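Local coordinates for terminase, large subunit (Enterobacteria phage P22, PDB 4DKW), which drives ATP-powered packaging of viral DNA into empty capsids and cuts the genome to start and end it, the chain here being its C-terminal nuclease domain, at residues 123-128 with 165-170; 82-87 with 180-185. One frame throughout, in Å; residues are numbered along the deposited sequence.

Contact 1. Residues 123-128 with 165-170; sequences NSVESG and IVKTND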
ATOM      1  N   ASN A 123       5.287  13.979  -1.057  1.00 26.57           N
ATOM      2  CA  ASN A 123       4.878  12.655  -1.524  1.00 28.14           C
ATOM      3  C   ASN A 123       5.991  11.922  -2.279  1.00 27.53           C
ATOM      4  O   ASN A 123       5.724  11.018  -3.070  1.00 34.32           O
ATOM      5  CB  ASN A 123       3.582  12.727  -2.354  1.00 31.78           C
ATOM      6  CG  ASN A 123       3.795  13.333  -3.746  1.00 38.91           C
ATOM      7  OD1 ASN A 123       4.820  13.964  -4.019  1.00 42.23           O
ATOM      8  ND2 ASN A 123       2.817  13.145  -4.628  1.00 38.85           N
ATOM      9  N   SER A 124       7.235  12.310  -2.015  1.00 24.63           N
ATOM     10  CA  SER A 124       8.404  11.657  -2.611  1.00 22.80           C
ATOM     11  C   SER A 124       8.384  10.117  -2.575  1.00 24.83           C
ATOM     12  O   SER A 124       8.312   9.511  -1.504  1.00 29.11           O
ATOM     13  CB  SER A 124       9.672  12.153  -1.921  1.00 17.68           C
ATOM     14  OG  SER A 124      10.808  11.436  -2.363  1.00 24.50           O
ATOM     15  N   VAL A 125       8.447   9.491  -3.747  1.00 25.53           N
ATOM     16  CA  VAL A 125       8.592   8.039  -3.827  1.00 23.03           C
ATOM     17  C   VAL A 125       9.946   7.611  -3.251  1.00 22.56           C
ATOM     18  O   VAL A 125      10.029   6.669  -2.468  1.00 26.49           O
ATOM     19  CB  VAL A 125       8.469   7.538  -5.278  1.00 21.32           C
ATOM     20  CG1 VAL A 125       8.608   6.019  -5.336  1.00 20.26           C
ATOM     21  CG2 VAL A 125       7.148   7.987  -5.874  1.00 21.53           C
ATOM     22  N   GLU A 126      11.003   8.314  -3.645  1.00 22.02           N
ATOM     23  CA  GLU A 126      12.351   8.040  -3.143  1.00 24.49           C
ATOM     24  C   GLU A 126      12.391   8.024  -1.615  1.00 22.44           C
ATOM     25  O   GLU A 126      12.975   7.134  -1.009  1.00 23.85           O
ATOM     26  CB  GLU A 126      13.365   9.068  -3.682  1.00 19.25           C
ATOM     27  CG  GLU A 126      13.694   8.925  -5.178  1.00 18.71           C
ATOM     28  CD  GLU A 126      14.521   7.688  -5.496  1.00 24.44           C
ATOM     29  OE1 GLU A 126      15.103   7.096  -4.561  1.00 28.62           O
ATOM     30  OE2 GLU A 126      14.596   7.300  -6.684  1.00 21.42           O
ATOM     31  N   SER A 127      11.757   9.011  -0.994  1.00 25.92           N
ATOM     32  CA  SER A 127      11.739   9.099   0.459  1.00 25.82           C
ATOM     33  C   SER A 127      11.015   7.907   1.100  1.00 29.08           C
ATOM     34  O   SER A 127      11.477   7.349   2.099  1.00 27.68           O
ATOM     35  CB  SER A 127      11.108  10.423   0.908  1.00 21.60           C
ATOM     36  OG  SER A 127      11.547  10.755   2.212  1.00 31.23           O
ATOM     37  N   GLY A 128       9.880   7.524   0.525  1.00 25.90           N
ATOM     38  CA  GLY A 128       9.150   6.348   0.974  1.00 23.85           C
ATOM     39  C   GLY A 128       9.942   5.055   0.849  1.00 26.25           C
ATOM     40  O   GLY A 128       9.921   4.203   1.735  1.00 27.88           O
ATOM     41  N   ILE A 165      14.020   4.953 -10.588  1.00 22.33           N
ATOM     42  CA  ILE A 165      13.061   3.870 -10.365  1.00 22.74           C
ATOM     43  C   ILE A 165      12.355   3.550 -11.669  1.00 27.32           C
ATOM     44  O   ILE A 165      11.907   4.448 -12.375  1.00 31.46           O
ATOM     45  CB  ILE A 165      11.974   4.270  -9.346  1.00 23.07           C
ATOM     46  CG1 ILE A 165      12.586   4.589  -7.983  1.00 23.05           C
ATOM     47  CG2 ILE A 165      10.937   3.158  -9.200  1.00 20.06           C
ATOM     48  CD1 ILE A 165      11.716   5.448  -7.135  1.00 19.43           C
ATOM     49  N   VAL A 166      12.282   2.272 -12.009  1.00 31.01           N
ATOM     50  CA  VAL A 166      11.490   1.844 -13.150  1.00 28.13           C
ATOM     51  C   VAL A 166      10.089   1.543 -12.622  1.00 32.45           C
ATOM     52  O   VAL A 166       9.883   0.608 -11.841  1.00 32.70           O
ATOM     53  CB  VAL A 166      12.113   0.624 -13.861  1.00 28.06           C
ATOM     54  CG1 VAL A 166      11.168   0.075 -14.921  1.00 23.23           C
ATOM     55  CG2 VAL A 166      13.443   1.013 -14.490  1.00 22.52           C
ATOM     56  N   LYS A 167       9.132   2.368 -13.029  1.00 25.44           N
ATOM     57  CA  LYS A 167       7.793   2.308 -12.466  1.00 28.28           C
ATOM     58  C   LYS A 167       6.851   1.364 -13.205  1.00 25.23           C
ATOM     59  O   LYS A 167       5.930   1.801 -13.877  1.00 28.54           O
ATOM     60  CB  LYS A 167       7.225   3.726 -12.338  1.00 26.49           C
ATOM     61  CG  LYS A 167       7.933   4.492 -11.232  1.00 24.16           C
ATOM     62  CD  LYS A 167       7.589   5.952 -11.186  1.00 30.78           C
ATOM     63  CE  LYS A 167       8.169   6.567  -9.912  1.00 29.37           C
ATOM     64  NZ  LYS A 167       7.744   7.992  -9.724  1.00 37.35           N
ATOM     65  N   THR A 168       7.120   0.061 -13.066  1.00 29.91           N
ATOM     66  CA  THR A 168       6.278  -1.025 -13.573  1.00 30.50           C
ATOM     67  C   THR A 168       6.173  -2.097 -12.489  1.00 33.57           C
ATOM     68  O   THR A 168       7.028  -2.154 -11.605  1.00 33.76           O
ATOM     69  CB  THR A 168       6.891  -1.704 -14.803  1.00 31.44           C
ATOM     70  OG1 THR A 168       8.175  -2.245 -14.459  1.00 36.20           O
ATOM     71  CG2 THR A 168       7.046  -0.721 -15.936  1.00 32.29           C
ATOM     72  N   ASN A 169       5.146  -2.949 -12.582  1.00 29.00           N
ATOM     73  CA  ASN A 169       4.883  -3.994 -11.596  1.00 25.95           C
ATOM     74  C   ASN A 169       5.021  -3.463 -10.186  1.00 26.81           C
ATOM     75  O   ASN A 169       5.730  -4.055  -9.376  1.00 31.62           O
ATOM     76  CB  ASN A 169       5.854  -5.160 -11.761  1.00 31.69           C
ATOM     77  CG  ASN A 169       5.793  -5.775 -13.132  1.00 46.47           C
ATOM     78  OD1 ASN A 169       6.760  -5.719 -13.898  1.00 53.82           O
ATOM     79  ND2 ASN A 169       4.653  -6.370 -13.456  1.00 50.63           N
ATOM     80  N   ASP A 170       4.367  -2.337  -9.906  1.00 27.05           N
ATOM     81  CA  ASP A 170       4.581  -1.644  -8.645  1.00 25.31           C
ATOM     82  C   ASP A 170       3.306  -1.116  -8.007  1.00 26.52           C
ATOM     83  O   ASP A 170       3.347  -0.184  -7.216  1.00 29.68           O
ATOM     84  CB  ASP A 170       5.594  -0.511  -8.832  1.00 26.17           C
ATOM     85  CG  ASP A 170       5.128   0.542  -9.814  1.00 21.48           C
ATOM     86  OD1 ASP A 170       4.082   0.338 -10.451  1.00 22.27           O
ATOM     87  OD2 ASP A 170       5.819   1.578  -9.953  1.00 28.14           O
TER

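Contact 2. Residues 82-87 with 180-185; sequences PVAWPH and YMMRRF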
ATOM      1  N   PRO A  82      -9.904   3.160   7.098  1.00 31.11           N
ATOM      2  CA  PRO A  82      -9.553   4.338   6.288  1.00 31.43           C
ATOM      3  C   PRO A  82      -8.640   3.943   5.129  1.00 32.65           C
ATOM      4  O   PRO A  82      -7.770   3.085   5.307  1.00 29.51           O
ATOM      5  CB  PRO A  82      -8.792   5.237   7.268  1.00 28.71           C
ATOM      6  CG  PRO A  82      -9.132   4.722   8.629  1.00 33.48           C
ATOM      7  CD  PRO A  82      -9.403   3.268   8.479  1.00 29.35           C
ATOM      8  N   VAL A  83      -8.837   4.547   3.963  1.00 29.89           N
ATOM      9  CA  VAL A  83      -8.071   4.180   2.776  1.00 28.01           C
ATOM     10  C   VAL A  83      -7.229   5.334   2.247  1.00 31.44           C
ATOM     11  O   VAL A  83      -7.754   6.411   1.951  1.00 34.07           O
ATOM     12  CB  VAL A  83      -8.996   3.694   1.642  1.00 24.10           C
ATOM     13  CG1 VAL A  83      -8.187   3.336   0.397  1.00 21.25           C
ATOM     14  CG2 VAL A  83      -9.816   2.509   2.110  1.00 27.15           C
ATOM     15  N   ALA A  84      -5.920   5.111   2.141  1.00 30.88           N
ATOM     16  CA  ALA A  84      -5.013   6.084   1.524  1.00 28.37           C
ATOM     17  C   ALA A  84      -5.017   5.866   0.010  1.00 30.03           C
ATOM     18  O   ALA A  84      -5.214   4.746  -0.454  1.00 28.79           O
ATOM     19  CB  ALA A  84      -3.587   5.950   2.096  1.00 23.41           C
ATOM     20  N   TRP A  85      -4.826   6.934  -0.757  1.00 30.76           N
ATOM     21  CA  TRP A  85      -4.907   6.848  -2.210  1.00 31.16           C
ATOM     22  C   TRP A  85      -4.118   7.976  -2.871  1.00 34.78           C
ATOM     23  O   TRP A  85      -3.927   9.034  -2.268  1.00 41.51           O
ATOM     24  CB  TRP A  85      -6.368   6.883  -2.650  1.00 28.13           C
ATOM     25  CG  TRP A  85      -7.144   7.980  -2.030  1.00 31.35           C
ATOM     26  CD1 TRP A  85      -7.831   7.936  -0.860  1.00 33.11           C
ATOM     27  CD2 TRP A  85      -7.322   9.297  -2.557  1.00 31.25           C
ATOM     28  NE1 TRP A  85      -8.430   9.159  -0.615  1.00 33.78           N
ATOM     29  CE2 TRP A  85      -8.132  10.007  -1.646  1.00 37.61           C
ATOM     30  CE3 TRP A  85      -6.872   9.944  -3.707  1.00 26.57           C
ATOM     31  CZ2 TRP A  85      -8.498  11.335  -1.858  1.00 36.27           C
ATOM     32  CZ3 TRP A  85      -7.235  11.253  -3.916  1.00 33.87           C
ATOM     33  CH2 TRP A  85      -8.042  11.936  -2.995  1.00 36.92           C
ATOM     34  N   PRO A  86      -3.649   7.753  -4.112  1.00 36.05           N
ATOM     35  CA  PRO A  86      -2.732   8.684  -4.778  1.00 39.14           C
ATOM     36  C   PRO A  86      -3.412   9.752  -5.617  1.00 49.63           C
ATOM     37  O   PRO A  86      -4.641   9.845  -5.630  1.00 36.64           O
ATOM     38  CB  PRO A  86      -1.991   7.769  -5.742  1.00 31.40           C
ATOM     39  CG  PRO A  86      -3.049   6.806  -6.160  1.00 27.37           C
ATOM     40  CD  PRO A  86      -3.819   6.518  -4.901  1.00 29.16           C
ATOM     41  N   HIS A  87      -2.577  10.543  -6.294  1.00 69.53           N
ATOM     42  CA  HIS A  87      -2.955  11.346  -7.450  1.00 75.28           C
ATOM     43  C   HIS A  87      -3.430  12.727  -7.096  1.00 96.10           C
ATOM     44  O   HIS A  87      -4.624  12.967  -6.940  1.00106.50           O
ATOM     45  CB  HIS A  87      -4.010  10.639  -8.285  1.00 74.50           C
ATOM     46  CG  HIS A  87      -3.708  10.591  -9.746  1.00 88.74           C
ATOM     47  ND1 HIS A  87      -2.541  11.107 -10.279  1.00 98.19           N
ATOM     48  CD2 HIS A  87      -4.413  10.096 -10.778  1.00 97.05           C
ATOM     49  CE1 HIS A  87      -2.555  10.926 -11.588  1.00105.96           C
ATOM     50  NE2 HIS A  87      -3.677  10.317 -11.921  1.00106.94           N
ATOM     51  N   TYR A 180       1.642   3.471   4.380  1.00 22.17           N
ATOM     52  CA  TYR A 180       2.717   3.858   5.276  1.00 19.18           C
ATOM     53  C   TYR A 180       2.798   5.388   5.453  1.00 19.00           C
ATOM     54  O   TYR A 180       2.930   5.898   6.571  1.00 19.38           O
ATOM     55  CB  TYR A 180       4.055   3.279   4.791  1.00 20.08           C
ATOM     56  CG  TYR A 180       5.241   3.804   5.568  1.00 24.73           C
ATOM     57  CD1 TYR A 180       5.503   3.350   6.847  1.00 15.37           C
ATOM     58  CD2 TYR A 180       6.092   4.763   5.024  1.00 25.66           C
ATOM     59  CE1 TYR A 180       6.564   3.843   7.575  1.00 22.05           C
ATOM     60  CE2 TYR A 180       7.177   5.258   5.745  1.00 15.77           C
ATOM     61  CZ  TYR A 180       7.395   4.792   7.021  1.00 23.62           C
ATOM     62  OH  TYR A 180       8.447   5.254   7.770  1.00 25.67           O
ATOM     63  N   MET A 181       2.716   6.119   4.351  1.00 24.27           N
ATOM     64  CA  MET A 181       2.793   7.577   4.397  1.00 22.34           C
ATOM     65  C   MET A 181       1.680   8.166   5.245  1.00 27.05           C
ATOM     66  O   MET A 181       1.886   9.133   5.986  1.00 26.33           O
ATOM     67  CB  MET A 181       2.712   8.154   2.990  1.00 23.28           C
ATOM     68  CG  MET A 181       3.941   7.862   2.148  1.00 26.03           C
ATOM     69  SD  MET A 181       3.670   8.231   0.401  1.00 28.19           S
ATOM     70  CE  MET A 181       3.321   9.975   0.472  1.00 16.73           C
ATOM     71  N   MET A 182       0.502   7.565   5.138  1.00 25.90           N
ATOM     72  CA  MET A 182      -0.688   8.069   5.813  1.00 26.69           C
ATOM     73  C   MET A 182      -0.983   7.365   7.136  1.00 24.96           C
ATOM     74  O   MET A 182      -2.102   7.436   7.632  1.00 24.53           O
ATOM     75  CB  MET A 182      -1.899   7.951   4.888  1.00 25.70           C
ATOM     76  CG  MET A 182      -1.825   8.850   3.679  1.00 27.14           C
ATOM     77  SD  MET A 182      -2.062  10.599   4.077  1.00 27.67           S
ATOM     78  CE  MET A 182      -3.834  10.788   3.916  1.00 28.49           C
ATOM     79  N   ARG A 183       0.025   6.710   7.707  1.00 23.00           N
ATOM     80  CA  ARG A 183      -0.151   5.917   8.920  1.00 22.57           C
ATOM     81  C   ARG A 183      -0.703   6.710  10.104  1.00 26.89           C
ATOM     82  O   ARG A 183      -1.241   6.121  11.043  1.00 25.05           O
ATOM     83  CB  ARG A 183       1.148   5.200   9.297  1.00 22.30           C
ATOM     84  CG  ARG A 183       2.293   6.106   9.697  1.00 21.16           C
ATOM     85  CD  ARG A 183       3.559   5.303   9.835  1.00 20.47           C
ATOM     86  NE  ARG A 183       4.697   6.110  10.271  1.00 21.18           N
ATOM     87  CZ  ARG A 183       5.413   6.896   9.470  1.00 24.31           C
ATOM     88  NH1 ARG A 183       5.105   7.001   8.182  1.00 20.91           N
ATOM     89  NH2 ARG A 183       6.436   7.585   9.955  1.00 23.94           N
ATOM     90  N   ARG A 184      -0.607   8.039  10.052  1.00 22.94           N
ATOM     91  CA  ARG A 184      -1.172   8.872  11.124  1.00 23.36           C
ATOM     92  C   ARG A 184      -2.702   8.786  11.164  1.00 27.09           C
ATOM     93  O   ARG A 184      -3.328   9.177  12.152  1.00 26.32           O
ATOM     94  CB  ARG A 184      -0.724  10.333  10.995  1.00 23.77           C
ATOM     95  CG  ARG A 184      -1.140  11.012   9.675  1.00 27.97           C
ATOM     96  CD  ARG A 184      -0.387  12.321   9.451  1.00 25.41           C
ATOM     97  NE  ARG A 184      -0.760  12.972   8.195  1.00 26.41           N
ATOM     98  CZ  ARG A 184      -0.267  12.635   7.005  1.00 26.39           C
ATOM     99  NH1 ARG A 184       0.614  11.643   6.910  1.00 24.85           N
ATOM    100  NH2 ARG A 184      -0.655  13.281   5.906  1.00 26.93           N
ATOM    101  N   PHE A 185      -3.292   8.279  10.079  1.00 24.89           N
ATOM    102  CA  PHE A 185      -4.738   8.089   9.985  1.00 26.57           C
ATOM    103  C   PHE A 185      -5.192   6.657  10.282  1.00 26.19           C
ATOM    104  O   PHE A 185      -6.395   6.380  10.319  1.00 27.36           O
ATOM    105  CB  PHE A 185      -5.266   8.548   8.626  1.00 27.06           C
ATOM    106  CG  PHE A 185      -5.085  10.012   8.384  1.00 27.44           C
ATOM    107  CD1 PHE A 185      -5.861  10.938   9.058  1.00 28.39           C
ATOM    108  CD2 PHE A 185      -4.124  10.463   7.499  1.00 27.08           C
ATOM    109  CE1 PHE A 185      -5.692  12.275   8.846  1.00 34.56           C
ATOM    110  CE2 PHE A 185      -3.954  11.801   7.290  1.00 30.32           C
ATOM    111  CZ  PHE A 185      -4.747  12.727   7.951  1.00 34.00           C
TER

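Contact 1. Residues 123-128 with 165-170
The first turn of helix 125-137 meets the loop that leads into helix 171-181 here, with Val-125 and Glu-126 on the helix touching Ile-165 and Lys-167 on the loop. The central touch is apolar: methyl CG1 of Val-125 lies 3.6 Å from CD1 of Ile-165, the outermost carbon of the longer branch, and the two side chains cross at a slant. Val-125 divides its two methyls between two neighbours. With CG1 anti to the backbone N (chi1 -179°), CG2 stands beside that N and lies 3.9 Å from NZ of Lys-167. The lysine chain, extended beyond CG, carries its ammonium up to this methyl, a van der Waals touch at the surface in which the charge can probably stay with solvent.

Both segments belong to the RNase H-like nuclease domain, and the 165-170 loop runs straight into the helix that begins with the magnesium ligand Asp-171. Lys-167 itself sits at the centre of an inverse gamma turn. On the other side of the contact the helix start is fixed by Ser-124, an N-cap whose OG accepts from the N of Ser-127 at 2.9 Å.

Glu-126 bends at chi2 (-71°), and its carboxylate comes alongside Ile-165 with the two chains running in opposite directions; OE2 lies 3.5 Å from CD1 of Ile-165. That oxygen also forms a salt bridge with Arg-159 of strand 158-159, and Ile-165 packs on Arg-159 as well.

Contact 2. Residues 82-87 with 180-185
Chi1 of -67° sets CG of Met-182 anti to its carbonyl carbon and brings it to Ala-84, while bends at chi2 (-72°) and chi3 fold SD and CE. CB of Ala-84 lies 3.7 Å from CG and 3.8 Å from CB of Met-182. A small methyl suits this place, where the CA atoms of Ala-84 and Met-182 are 6.4 Å apart. Strand 82-84 pairs in parallel with strand 27-33 in the central sheet of the RNase H-like fold, and Met-182, just past helix 171-181, also touches Ile-29 of that strand.

Further along, CG of Pro-82 lies 3.6 Å from the carbonyl O of Phe-185; a ring with no N-H to offer can meet that oxygen with its carbons alone. At the helix end, the turn that carries Met-182 is closed by Tyr-180 O, which accepts from both N and NH1 of Arg-183, reaching it from opposite faces of the carbonyl plane; NH1 also lies over the Tyr-180 ring, offset toward its rim.

No hydrogen bond joins the two segments: they meet by van der Waals contact, methyl against Met-182 and proline ring against a carbonyl oxygen, while the turn's own bonds shape 180-185 and backbone bonds to neighbouring strands hold 82-84.

Overall arrangement
Contacts 1 and 2 have centres 15 Å apart and share helix 171-181: contact 1 involves the loop entering it, contact 2 the turn leaving it. They also touch directly, since CA of Asn-123 packs 3.7 Å from CE of Met-181. In sequence, both segments of contact 1 fall between those of contact 2. The magnesium site of Asp-33 and Asp-171 lies nearer contact 1: the side chain of Lys-167 is about 8 Å from a bound magnesium ion, against about 14 Å for that of Ala-84. Contact 2 joins the helix's far end to the central sheet, whose strand 27-33 carries Asp-33, while Asp-171 directly follows 165-170.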